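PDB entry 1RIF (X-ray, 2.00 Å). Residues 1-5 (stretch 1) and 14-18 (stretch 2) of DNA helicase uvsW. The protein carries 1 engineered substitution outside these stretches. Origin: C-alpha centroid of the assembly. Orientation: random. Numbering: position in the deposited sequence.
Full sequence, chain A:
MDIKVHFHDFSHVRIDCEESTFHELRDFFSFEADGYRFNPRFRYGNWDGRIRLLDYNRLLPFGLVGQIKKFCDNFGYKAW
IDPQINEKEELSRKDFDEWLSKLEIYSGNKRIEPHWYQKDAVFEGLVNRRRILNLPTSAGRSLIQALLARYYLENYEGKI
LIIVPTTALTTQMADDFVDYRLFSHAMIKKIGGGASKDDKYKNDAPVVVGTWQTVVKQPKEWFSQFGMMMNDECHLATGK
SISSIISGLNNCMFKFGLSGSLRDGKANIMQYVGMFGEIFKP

Stretch 1 (1-5) MDIKV
Stretch 2 14-18: RIDCE

How do the two backbones run past each other? Residues Ile3 to Val5 and Arg14 to Asp16 form neighbouring antiparallel strands, their N-to-C directions 158° apart and their axes 4.8 Å apart at closest approach. Phi/psi values are extended: -134/129, -123/117 and -103/113 for Ile3, Lys4 and Val5, then -108/136, -109/132 and -111/125 for Arg14, Ile15 and Asp16. Asp2 turns into its strand at -87/-52, while Cys17 is nearly fully stretched at -170/-176 and leads to Glu18 (-71/174), which occupies the N-cap position before a helix. The register sets Ile3 CA 5.1 Å from Cys17 CA, Lys4 CA 5.1 Å from Asp16 CA, and Val5 CA 4.7 Å from Ile15 CA.

Which backbone bonds fix that register? Lys4 and Asp16 are a hydrogen-bonded pair, each giving its amide and accepting through its carbonyl: Lys4 N donates to Asp16 O at 3.1 Å and 169°, and Asp16 N donates to Lys4 O at 2.9 Å and 156°. Val5 and Ile15 form the adjoining non-hydrogen-bonded pair. CA-H...O contacts supplement the amide bonds, with Ile3 CA 3.5 Å from Asp16 O and Val5 CA 3.5 Å from Arg14 O; the polarised CA-H groups approach carbonyl oxygens at angles of 151° and 142° at the hydrogen.

Where do apolar side chains meet? Val5 (chi1 t) and Ile15 (chi1 m, chi2 t) point to the same face of the sheet, with Val5 CG2 4.5 Å from Ile15 CG1. Ile3 (m, t) makes a closer contact, its CG2 lying 3.8 Å from Ile15 CG2, so the two branched chains exclude water where they touch. Ile3 CG1 also comes within 4.4 Å of Cys17 CB, with the Cys17 chi1 in p. All three aliphatic residues are buried.

What happens on the face that carries Lys4 and Asp16? Their CB atoms lie 4.1 Å apart, but opposite charge does not bring their ends together: Lys4, m at chi1 and then t through chi4, extends away from the other strand. Asp16 (chi1 -79°, chi2 42°) instead finds its cationic partner two residues earlier in its own strand. Arg14, with chi angles t, t, p and -104°, places NE 3.2 Å from Asp16 OD1, where the 140° hydrogen bond is part of a salt bridge.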

ATOM      1  N   MET A   1      27.820   7.153  10.412  1.00 47.10           N
ATOM      2  CA  MET A   1      28.579   5.875  10.529  1.00 46.96           C
ATOM      3  C   MET A   1      28.702   5.165   9.184  1.00 46.04           C
ATOM      4  O   MET A   1      29.257   5.727   8.234  1.00 47.02           O
ATOM      5  CB  MET A   1      27.904   4.966  11.557  1.00 48.61           C
ATOM      6  CG  MET A   1      26.388   4.992  11.515  1.00 49.70           C
ATOM      7  SD  MET A   1      25.703   4.229  13.002  1.00 53.27           S
ATOM      8  CE  MET A   1      25.631   5.648  14.102  1.00 48.35           C
ATOM      9  N   ASP A   2      28.204   3.933   9.098  1.00 44.01           N
ATOM     10  CA  ASP A   2      28.275   3.189   7.842  1.00 41.73           C
ATOM     11  C   ASP A   2      27.088   3.506   6.955  1.00 39.88           C
ATOM     12  O   ASP A   2      27.244   3.864   5.787  1.00 39.62           O
ATOM     13  CB  ASP A   2      28.314   1.683   8.101  1.00 42.75           C
ATOM     14  CG  ASP A   2      29.668   1.209   8.566  1.00 42.85           C
ATOM     15  OD1 ASP A   2      30.659   1.483   7.856  1.00 44.33           O
ATOM     16  OD2 ASP A   2      29.743   0.561   9.631  1.00 43.20           O
ATOM     17  N   ILE A   3      25.898   3.376   7.529  1.00 37.96           N
ATOM     18  CA  ILE A   3      24.664   3.622   6.804  1.00 35.33           C
ATOM     19  C   ILE A   3      23.705   4.470   7.622  1.00 34.82           C
ATOM     20  O   ILE A   3      23.433   4.165   8.779  1.00 35.29           O
ATOM     21  CB  ILE A   3      23.964   2.290   6.466  1.00 34.90           C
ATOM     22  CG1 ILE A   3      24.873   1.431   5.583  1.00 32.28           C
ATOM     23  CG2 ILE A   3      22.642   2.559   5.781  1.00 36.26           C
ATOM     24  CD1 ILE A   3      24.334   0.055   5.322  1.00 29.83           C
ATOM     25  N   LYS A   4      23.205   5.541   7.015  1.00 33.93           N
ATOM     26  CA  LYS A   4      22.240   6.427   7.663  1.00 33.06           C
ATOM     27  C   LYS A   4      21.009   6.474   6.777  1.00 32.04           C
ATOM     28  O   LYS A   4      21.082   6.909   5.631  1.00 31.40           O
ATOM     29  CB  LYS A   4      22.806   7.844   7.834  1.00 34.38           C
ATOM     30  CG  LYS A   4      23.705   8.020   9.053  1.00 36.07           C
ATOM     31  CD  LYS A   4      24.074   9.482   9.259  1.00 39.09           C
ATOM     32  CE  LYS A   4      24.880   9.688  10.542  1.00 41.18           C
ATOM     33  NZ  LYS A   4      25.551  11.030  10.592  1.00 40.82           N
ATOM     34  N   VAL A   5      19.880   6.012   7.302  1.00 30.59           N
ATOM     35  CA  VAL A   5      18.642   6.006   6.535  1.00 28.17           C
ATOM     36  C   VAL A   5      17.727   7.148   6.980  1.00 28.90           C
ATOM     37  O   VAL A   5      17.225   7.169   8.106  1.00 28.77           O
ATOM     38  CB  VAL A   5      17.932   4.641   6.672  1.00 26.51           C
ATOM     39  CG1 VAL A   5      16.684   4.609   5.818  1.00 25.76           C
ATOM     40  CG2 VAL A   5      18.878   3.534   6.245  1.00 24.55           C
ATOM     41  N   ARG A  14      15.648   7.627   2.099  1.00 27.20           N
ATOM     42  CA  ARG A  14      16.897   7.923   1.410  1.00 26.96           C
ATOM     43  C   ARG A  14      18.048   7.307   2.166  1.00 26.62           C
ATOM     44  O   ARG A  14      18.110   7.397   3.388  1.00 27.24           O
ATOM     45  CB  ARG A  14      17.123   9.432   1.302  1.00 28.70           C
ATOM     46  CG  ARG A  14      18.352   9.775   0.483  1.00 31.43           C
ATOM     47  CD  ARG A  14      18.638  11.262   0.442  1.00 33.65           C
ATOM     48  NE  ARG A  14      19.294  11.743   1.656  1.00 35.34           N
ATOM     49  CZ  ARG A  14      18.687  12.436   2.612  1.00 36.98           C
ATOM     50  NH1 ARG A  14      17.395  12.733   2.505  1.00 38.80           N
ATOM     51  NH2 ARG A  14      19.376  12.848   3.670  1.00 36.88           N
ATOM     52  N   ILE A  15      18.968   6.688   1.442  1.00 27.25           N
ATOM     53  CA  ILE A  15      20.118   6.059   2.077  1.00 27.44           C
ATOM     54  C   ILE A  15      21.429   6.802   1.826  1.00 29.12           C
ATOM     55  O   ILE A  15      21.749   7.154   0.693  1.00 29.72           O
ATOM     56  CB  ILE A  15      20.284   4.610   1.606  1.00 26.13           C
ATOM     57  CG1 ILE A  15      18.956   3.859   1.762  1.00 25.62           C
ATOM     58  CG2 ILE A  15      21.393   3.933   2.413  1.00 26.64           C
ATOM     59  CD1 ILE A  15      19.001   2.411   1.322  1.00 23.47           C
ATOM     60  N   ASP A  16      22.173   7.033   2.904  1.00 31.89           N
ATOM     61  CA  ASP A  16      23.464   7.718   2.872  1.00 34.13           C
ATOM     62  C   ASP A  16      24.536   6.701   3.190  1.00 34.44           C
ATOM     63  O   ASP A  16      24.481   6.048   4.223  1.00 34.57           O
ATOM     64  CB  ASP A  16      23.504   8.822   3.925  1.00 36.58           C
ATOM     65  CG  ASP A  16      22.782  10.076   3.481  1.00 40.55           C
ATOM     66  OD1 ASP A  16      21.687   9.965   2.885  1.00 41.69           O
ATOM     67  OD2 ASP A  16      23.312  11.179   3.740  1.00 43.41           O
ATOM     68  N   CYS A  17      25.516   6.568   2.306  1.00 36.72           N
ATOM     69  CA  CYS A  17      26.590   5.603   2.506  1.00 39.15           C
ATOM     70  C   CYS A  17      27.693   5.830   1.481  1.00 40.53           C
ATOM     71  O   CYS A  17      27.637   6.773   0.693  1.00 41.65           O
ATOM     72  CB  CYS A  17      26.048   4.187   2.345  1.00 38.53           C
ATOM     73  SG  CYS A  17      25.414   3.877   0.680  1.00 39.42           S
ATOM     74  N   GLU A  18      28.696   4.960   1.495  1.00 42.50           N
ATOM     75  CA  GLU A  18      29.800   5.068   0.548  1.00 44.09           C
ATOM     76  C   GLU A  18      29.317   4.693  -0.847  1.00 44.12           C
ATOM     77  O   GLU A  18      28.175   4.253  -1.024  1.00 43.99           O
ATOM     78  CB  GLU A  18      30.950   4.142   0.950  1.00 45.38           C
ATOM     79  CG  GLU A  18      32.174   4.869   1.483  1.00 48.63           C
ATOM     80  CD  GLU A  18      31.897   5.627   2.772  1.00 49.31           C
ATOM     81  OE1 GLU A  18      31.566   4.979   3.792  1.00 51.47           O
ATOM     82  OE2 GLU A  18      32.015   6.872   2.764  1.00 49.68           O
TER